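UDP-glucose:anthocyanidin 3-O-glucosyltransferase (Clitoria ternatea, PDB 4REL) belongs to the GT-B clan of glycosyltransferases, enzymes built from two Rossmann-like domains with the ligand pocket in the region where they face each other. Local coordinates at residues A286-E291 with N393-S398; L300-L305 with V322-P327; K4-I9 with A102-S107. All blocks are in the same frame, centred on the assembly; numbering follows the deposited sequence. Where two conformers were deposited one is given.

Contact 1: residues A286-E291 with N393-S398; sequences AEALEE and NGFVKS
Ala288 CB sits against the ring of Phe395, 3.4 Å from CD2, where helices 279-292 and 392-403 pack across each other. The short segments approach to 8.4 Å between axes and cross at -46°, and the CA atoms of Ala288 and Val396 stand only 5.3 Å apart; an alanine here presents just a methyl group to the other helix. CG of Phe395, anti to its backbone N (chi1 -174°), lies 3.9 Å from that methyl, and Leu289 CG reaches CE2 of the same ring from 4.3 Å. Phe395 also touches Ile360 and Leu289 touches Trp298, so this part rests on strands 359-361 and 296-299 of the parallel sheet. Val396 fills the next place, its CG2 3.6 Å from the carbonyl O of Ala288. Beyond it the packing gives way to water: in the conformer given, one of two deposited, the Glu291 side chain, bent at chi2, crosses that of Val396 at about a right angle, and one water donates to both Glu291 OE1 (2.8 Å) and Asn393 OD1. With no direct hydrogen bond between the segments, the helices are joined chiefly by apolar contact, and the water bridge on the exposed side may hold for that conformer alone.

Contact 2: residues L300-L305 with V322-P327; sequences LKESLL and VVSWVP
Leu300, Ser324 and Val322 bury the largest areas here: Leu300 meets Val322 through its side chain and Ser324 through its carbonyl, while its N bonds to Val323. That N donates to Val323 O at 2.8 Å, with an N-H...O angle of 172°. Val323 also bonds through its backbone to Trp298, so the Leu300 bond carries the parallel pairing of strands 296-299 and 320-323 one residue beyond the end of the first strand. The Leu300 carbonyl then meets Ser324 through a CA-H...O contact, CA to O 3.4 Å and 171° at the hydrogen, at the closest CA-CA approach of the segments.

On the apolar side, Leu300 and Val322 lie alongside each other and point the same way, CD2 to CG1 4.0 Å. Leu305, from 302-305 where the backbone angles are helical, slides past Val322 in the opposite direction, placing its CD2 4.1 Å from the same CG1. Val322 CG1, anti to the backbone N (chi1 177°), therefore meets both leucines, while Leu300 also touches Leu308 further along the loop.

Ser324 forms the wet side. One water donates to Leu300 O and bonds to Ser324 OG at 3.0 Å; a second donates to Glu302 OE2 and lies 2.6 Å from the same hydroxyl. The serine thus reaches a backbone carbonyl and a carboxylate through solvent. Chemically, the one direct hydrogen bond between the segments runs from backbone to backbone and depends on no particular side chain, whereas the polar side chains of Glu302 and Ser324 meet through water.

Contact 3: residues K4-I9 with A102-S107; sequences KQHVAI and AETKQS
The N-terminal Rossmann-like domain of this GT-B protein begins with strand 6-10, a central strand of its parallel sheet, and at the start of that strand His6 meets the turn that ends helix 89-104 and leads into the neighbouring strand 110-114. His6 ND1 donates to Gln106 O at 2.9 Å with an N-H...O angle of 147°. The acceptor lies near the plane of the imidazole, 12° out of it, whereas the donor stands well above the carbonyl plane. The other ring nitrogen, NE2, is bonded to Ser38 OG on strand 36-42, so the ring is gripped at both nitrogens between the strand and the turn.

His6 and Thr104 reach toward each other tip to tip. Thr104 CG2 lies over one face of the imidazole in a CH-pi contact, 4.3 Å from its centroid and 25° off the ring normal. The hydroxyl OG1 bonds to Ala100 O in the helix and accepts from Gln106 N at 3.1 Å, which makes an ST turn just where Lys105, with positive phi, leaves the helix.

The extended side chain of Gln106 runs past His6 CB, and its OE1 is bonded to Ser36 OG. Outside the histidine the link is hydrated: one water donates to Ser107 O at 2.8 Å and lies unusually close, 2.5 Å, to Lys4 O. A second water is within hydrogen-bonding distance of Gln5 O and accepts from Gln106 NE2 at 2.9 Å, the same amide nitrogen that lies 3.6 Å from Lys4 CA.

How the contacts relate
Contacts 1 and 2 belong to the same C-terminal half, and both reach strand 296-299: contact 1 by side chains packed on it, contact 2 by the chain that leaves it. Their centres are about 19 Å apart without touching, and 300-305 and 322-327 both fall between the two helices of contact 1 in sequence. Contact 3 lies on the opposite side of the chain's centre from contact 1, about 54 Å between centres, in the other parallel sheet. Contact 1 is mainly buried and apolar, contact 2 partly buried with a backbone bond, and contact 3 a surface contact organised by a buried histidine. Waters bridge the segments in all three, but direct hydrogen bonds cross only contacts 2 and 3.

Contact 1: residues A286-E291 with N393-S398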
# COMPACT_ATOMS: atom_id res chain seq x y z
N ALA A 286 -23.17 0.42 8.67
CA ALA A 286 -24.42 0.98 8.15
C ALA A 286 -25.26 1.66 9.25
O ALA A 286 -25.72 2.79 9.07
CB ALA A 286 -25.25 -0.08 7.42
N GLU A 287 -25.44 0.98 10.38
CA GLU A 287 -26.22 1.54 11.48
C GLU A 287 -25.65 2.87 11.98
O GLU A 287 -26.40 3.82 12.24
CB GLU A 287 -26.29 0.55 12.64
CG GLU A 287 -27.10 -0.69 12.32
CD GLU A 287 -27.10 -1.69 13.45
OE1 GLU A 287 -26.30 -1.52 14.40
OE2 GLU A 287 -27.89 -2.65 13.39
N ALA A 288 -24.33 2.92 12.11
CA ALA A 288 -23.65 4.11 12.62
C ALA A 288 -23.76 5.25 11.61
O ALA A 288 -24.01 6.39 11.97
CB ALA A 288 -22.19 3.82 12.92
N LEU A 289 -23.56 4.93 10.34
CA LEU A 289 -23.67 5.96 9.31
C LEU A 289 -25.07 6.56 9.31
O LEU A 289 -25.23 7.78 9.31
CB LEU A 289 -23.33 5.39 7.93
CG LEU A 289 -21.85 5.19 7.62
CD1 LEU A 289 -21.68 4.54 6.24
CD2 LEU A 289 -21.09 6.51 7.67
N GLU A 290 -26.09 5.70 9.33
CA GLU A 290 -27.47 6.20 9.33
C GLU A 290 -27.77 7.02 10.57
O GLU A 290 -28.33 8.11 10.49
CB GLU A 290 -28.48 5.04 9.21
CG GLU A 290 -29.92 5.53 9.24
CD GLU A 290 -30.92 4.46 8.85
OE1 GLU A 290 -30.53 3.29 8.65
OE2 GLU A 290 -32.12 4.81 8.73
N GLU A 291 -27.39 6.50 11.73
CA GLU A 291 -27.70 7.17 12.99
C GLU A 291 -26.96 8.50 13.11
O GLU A 291 -27.47 9.45 13.69
CB GLU A 291 -27.40 6.26 14.18
CG GLU A 291 -28.36 6.43 15.35
CD GLU A 291 -27.69 7.02 16.58
OE1 GLU A 291 -26.59 6.56 16.95
OE2 GLU A 291 -28.27 7.96 17.17
N ASN A 393 -22.30 2.39 18.25
CA ASN A 393 -22.02 3.49 19.16
C ASN A 393 -20.60 4.03 19.06
O ASN A 393 -20.39 5.23 19.07
CB ASN A 393 -22.37 3.11 20.60
CG ASN A 393 -23.88 2.94 20.81
OD1 ASN A 393 -24.68 3.36 19.97
ND2 ASN A 393 -24.26 2.33 21.93
N GLY A 394 -19.63 3.13 18.93
CA GLY A 394 -18.24 3.54 18.86
C GLY A 394 -17.92 4.33 17.61
O GLY A 394 -17.24 5.35 17.67
N PHE A 395 -18.41 3.86 16.48
CA PHE A 395 -18.16 4.50 15.19
C PHE A 395 -18.87 5.86 15.12
O PHE A 395 -18.30 6.83 14.60
CB PHE A 395 -18.60 3.56 14.06
CG PHE A 395 -18.28 4.05 12.67
CD1 PHE A 395 -17.24 4.93 12.44
CD2 PHE A 395 -19.02 3.59 11.60
CE1 PHE A 395 -16.97 5.36 11.16
CE2 PHE A 395 -18.75 4.02 10.31
CZ PHE A 395 -17.72 4.90 10.09
N VAL A 396 -20.08 5.95 15.66
CA VAL A 396 -20.77 7.24 15.73
C VAL A 396 -19.92 8.24 16.50
O VAL A 396 -19.79 9.39 16.10
CB VAL A 396 -22.18 7.12 16.39
CG1 VAL A 396 -22.71 8.49 16.79
CG2 VAL A 396 -23.15 6.44 15.44
N LYS A 397 -19.35 7.80 17.62
CA LYS A 397 -18.49 8.68 18.41
C LYS A 397 -17.28 9.15 17.62
O LYS A 397 -16.95 10.32 17.65
CB LYS A 397 -18.09 8.04 19.74
CG LYS A 397 -19.25 7.90 20.72
CD LYS A 397 -18.86 7.17 22.00
CE LYS A 397 -20.08 6.95 22.90
NZ LYS A 397 -19.71 6.30 24.19
N SER A 398 -16.64 8.23 16.88
CA SER A 398 -15.46 8.61 16.09
C SER A 398 -15.83 9.58 14.98
O SER A 398 -15.07 10.52 14.69
CB SER A 398 -14.78 7.37 15.51
OG SER A 398 -14.27 6.56 16.56
O HOH W 1 -24.90 5.77 18.99

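Contact 2: residues L300-L305 with V322-P327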
# COMPACT_ATOMS: atom_id res chain seq x y z
N LEU A 300 -18.61 0.09 -1.42
CA LEU A 300 -18.93 -1.21 -0.84
C LEU A 300 -19.14 -2.22 -1.97
O LEU A 300 -19.90 -1.97 -2.91
CB LEU A 300 -20.22 -1.09 -0.01
CG LEU A 300 -20.79 -2.35 0.65
CD1 LEU A 300 -19.88 -2.85 1.76
CD2 LEU A 300 -22.18 -2.10 1.20
N LYS A 301 -18.47 -3.37 -1.87
CA LYS A 301 -18.67 -4.44 -2.86
C LYS A 301 -20.12 -4.86 -2.98
O LYS A 301 -20.84 -4.99 -1.99
CB LYS A 301 -17.81 -5.66 -2.54
CG LYS A 301 -16.34 -5.51 -2.91
CD LYS A 301 -15.57 -6.81 -2.71
CE LYS A 301 -14.07 -6.59 -2.87
NZ LYS A 301 -13.26 -7.80 -2.55
N GLU A 302 -20.53 -5.08 -4.23
CA GLU A 302 -21.89 -5.43 -4.60
C GLU A 302 -22.45 -6.61 -3.81
O GLU A 302 -23.62 -6.63 -3.43
CB GLU A 302 -21.85 -5.78 -6.09
CG GLU A 302 -23.16 -5.85 -6.78
CD GLU A 302 -22.98 -5.99 -8.28
OE1 GLU A 302 -22.88 -7.13 -8.78
OE2 GLU A 302 -22.90 -4.95 -8.96
N SER A 303 -21.59 -7.59 -3.55
CA SER A 303 -22.01 -8.82 -2.90
C SER A 303 -22.37 -8.59 -1.44
O SER A 303 -22.98 -9.45 -0.80
CB SER A 303 -20.90 -9.86 -3.01
OG SER A 303 -19.65 -9.30 -2.69
N LEU A 304 -22.00 -7.43 -0.90
CA LEU A 304 -22.32 -7.09 0.48
C LEU A 304 -23.65 -6.34 0.63
O LEU A 304 -24.10 -6.12 1.75
CB LEU A 304 -21.17 -6.31 1.11
CG LEU A 304 -19.88 -7.13 1.23
CD1 LEU A 304 -18.69 -6.26 1.61
CD2 LEU A 304 -20.04 -8.26 2.23
N LEU A 305 -24.27 -5.95 -0.49
CA LEU A 305 -25.52 -5.20 -0.39
C LEU A 305 -26.59 -5.98 0.36
O LEU A 305 -27.40 -5.40 1.08
CB LEU A 305 -26.03 -4.79 -1.78
CG LEU A 305 -25.15 -3.80 -2.53
CD1 LEU A 305 -25.74 -3.53 -3.91
CD2 LEU A 305 -25.06 -2.51 -1.74
N VAL A 322 -24.22 4.75 -1.56
CA VAL A 322 -23.59 3.46 -1.37
C VAL A 322 -23.36 2.90 -2.76
O VAL A 322 -24.31 2.63 -3.50
CB VAL A 322 -24.49 2.52 -0.55
CG1 VAL A 322 -23.86 1.14 -0.42
CG2 VAL A 322 -24.76 3.13 0.83
N VAL A 323 -22.08 2.78 -3.15
CA VAL A 323 -21.74 2.46 -4.53
C VAL A 323 -20.65 1.40 -4.58
O VAL A 323 -19.95 1.17 -3.60
CB VAL A 323 -21.28 3.72 -5.29
CG1 VAL A 323 -22.42 4.73 -5.39
CG2 VAL A 323 -20.08 4.33 -4.60
N SER A 324 -20.52 0.75 -5.73
CA SER A 324 -19.57 -0.35 -5.88
C SER A 324 -18.15 0.16 -6.12
O SER A 324 -17.18 -0.54 -5.81
CB SER A 324 -19.99 -1.27 -7.03
OG SER A 324 -21.25 -1.85 -6.76
N TRP A 325 -18.03 1.36 -6.66
CA TRP A 325 -16.74 1.93 -7.02
C TRP A 325 -16.78 3.46 -6.99
O TRP A 325 -17.79 4.07 -7.33
CB TRP A 325 -16.34 1.46 -8.43
CG TRP A 325 -15.14 2.17 -9.00
CD1 TRP A 325 -13.83 1.80 -8.88
CD2 TRP A 325 -15.15 3.37 -9.78
NE1 TRP A 325 -13.03 2.70 -9.53
CE2 TRP A 325 -13.81 3.67 -10.10
CE3 TRP A 325 -16.16 4.22 -10.24
CZ2 TRP A 325 -13.45 4.79 -10.85
CZ3 TRP A 325 -15.81 5.33 -10.99
CH2 TRP A 325 -14.47 5.61 -11.29
N VAL A 326 -15.67 4.08 -6.56
CA VAL A 326 -15.51 5.52 -6.68
C VAL A 326 -14.14 5.83 -7.27
O VAL A 326 -13.21 5.03 -7.14
CB VAL A 326 -15.64 6.25 -5.31
CG1 VAL A 326 -16.98 5.97 -4.67
CG2 VAL A 326 -14.51 5.86 -4.39
N PRO A 327 -14.00 6.99 -7.93
CA PRO A 327 -12.66 7.46 -8.30
C PRO A 327 -11.98 8.00 -7.04
O PRO A 327 -12.08 9.20 -6.73
CB PRO A 327 -12.96 8.58 -9.30
CG PRO A 327 -14.31 9.11 -8.89
CD PRO A 327 -15.07 7.93 -8.33
O HOH W 2 -22.49 -1.65 -4.08
O HOH W 3 -22.89 -2.39 -8.67

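Contact 3: residues K4-I9 with A102-S107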
# COMPACT_ATOMS: atom_id res chain seq x y z
N LYS A 4 23.04 -0.62 -23.72
CA LYS A 4 22.65 -1.99 -23.45
C LYS A 4 22.05 -2.11 -22.06
O LYS A 4 21.96 -3.22 -21.53
CB LYS A 4 23.86 -2.93 -23.58
CG LYS A 4 24.52 -2.91 -24.95
CD LYS A 4 25.51 -4.06 -25.12
CE LYS A 4 26.05 -4.13 -26.56
NZ LYS A 4 27.15 -5.13 -26.71
N GLN A 5 21.66 -0.98 -21.46
CA GLN A 5 21.03 -1.01 -20.13
C GLN A 5 19.66 -1.68 -20.20
O GLN A 5 18.83 -1.34 -21.05
CB GLN A 5 20.90 0.40 -19.54
CG GLN A 5 22.23 1.15 -19.36
CD GLN A 5 23.31 0.28 -18.76
OE1 GLN A 5 24.13 -0.30 -19.48
NE2 GLN A 5 23.32 0.17 -17.44
N HIS A 6 19.44 -2.63 -19.31
CA HIS A 6 18.23 -3.45 -19.39
C HIS A 6 17.80 -3.86 -17.99
O HIS A 6 18.43 -4.70 -17.35
CB HIS A 6 18.49 -4.69 -20.26
CG HIS A 6 17.32 -5.62 -20.37
ND1 HIS A 6 17.44 -6.91 -20.84
CD2 HIS A 6 16.00 -5.44 -20.09
CE1 HIS A 6 16.25 -7.50 -20.82
NE2 HIS A 6 15.36 -6.63 -20.38
N VAL A 7 16.69 -3.28 -17.54
CA VAL A 7 16.20 -3.51 -16.20
C VAL A 7 15.06 -4.52 -16.26
O VAL A 7 14.11 -4.37 -17.04
CB VAL A 7 15.68 -2.19 -15.59
CG1 VAL A 7 15.19 -2.40 -14.16
CG2 VAL A 7 16.77 -1.14 -15.62
N ALA A 8 15.16 -5.58 -15.46
CA ALA A 8 14.06 -6.53 -15.35
C ALA A 8 13.33 -6.20 -14.08
O ALA A 8 13.96 -5.91 -13.06
CB ALA A 8 14.58 -7.95 -15.30
N ILE A 9 11.99 -6.23 -14.13
CA ILE A 9 11.17 -5.84 -13.01
C ILE A 9 10.22 -6.96 -12.62
O ILE A 9 9.51 -7.49 -13.48
CB ILE A 9 10.36 -4.56 -13.33
CG1 ILE A 9 11.30 -3.40 -13.68
CG2 ILE A 9 9.48 -4.17 -12.14
CD1 ILE A 9 11.39 -3.11 -15.16
N ALA A 102 15.55 -12.56 -24.77
CA ALA A 102 15.31 -12.96 -26.15
C ALA A 102 14.69 -11.82 -26.98
O ALA A 102 15.07 -11.61 -28.13
CB ALA A 102 14.42 -14.21 -26.22
N GLU A 103 13.78 -11.06 -26.38
CA GLU A 103 13.09 -9.99 -27.10
C GLU A 103 13.99 -8.78 -27.30
O GLU A 103 14.06 -8.20 -28.40
CB GLU A 103 11.80 -9.59 -26.38
CG GLU A 103 11.10 -8.35 -26.96
CD GLU A 103 10.58 -8.57 -28.37
OE1 GLU A 103 10.48 -9.73 -28.80
OE2 GLU A 103 10.28 -7.57 -29.06
N THR A 104 14.71 -8.40 -26.24
CA THR A 104 15.54 -7.19 -26.29
C THR A 104 16.91 -7.44 -26.91
O THR A 104 17.59 -6.50 -27.33
CB THR A 104 15.76 -6.61 -24.89
OG1 THR A 104 16.47 -7.56 -24.08
CG2 THR A 104 14.43 -6.25 -24.23
N LYS A 105 17.32 -8.71 -26.94
CA LYS A 105 18.69 -9.11 -27.32
C LYS A 105 19.75 -8.51 -26.41
O LYS A 105 20.92 -8.35 -26.80
CB LYS A 105 18.98 -8.80 -28.80
CG LYS A 105 17.94 -9.39 -29.75
CD LYS A 105 18.32 -9.16 -31.21
CE LYS A 105 17.36 -9.87 -32.17
NZ LYS A 105 17.31 -11.37 -31.97
N GLN A 106 19.35 -8.20 -25.17
CA GLN A 106 20.23 -7.56 -24.20
C GLN A 106 20.22 -8.34 -22.90
O GLN A 106 19.16 -8.66 -22.38
CB GLN A 106 19.75 -6.13 -23.89
CG GLN A 106 19.72 -5.19 -25.09
CD GLN A 106 19.06 -3.85 -24.74
OE1 GLN A 106 18.05 -3.82 -24.05
NE2 GLN A 106 19.65 -2.76 -25.21
N SER A 107 21.40 -8.65 -22.37
CA SER A 107 21.48 -9.25 -21.05
C SER A 107 20.92 -8.24 -20.04
O SER A 107 21.01 -7.02 -20.24
CB SER A 107 22.94 -9.59 -20.71
OG SER A 107 23.75 -8.43 -20.70
O HOH W 4 22.93 -5.57 -21.62
O HOH W 5 18.93 -0.39 -23.75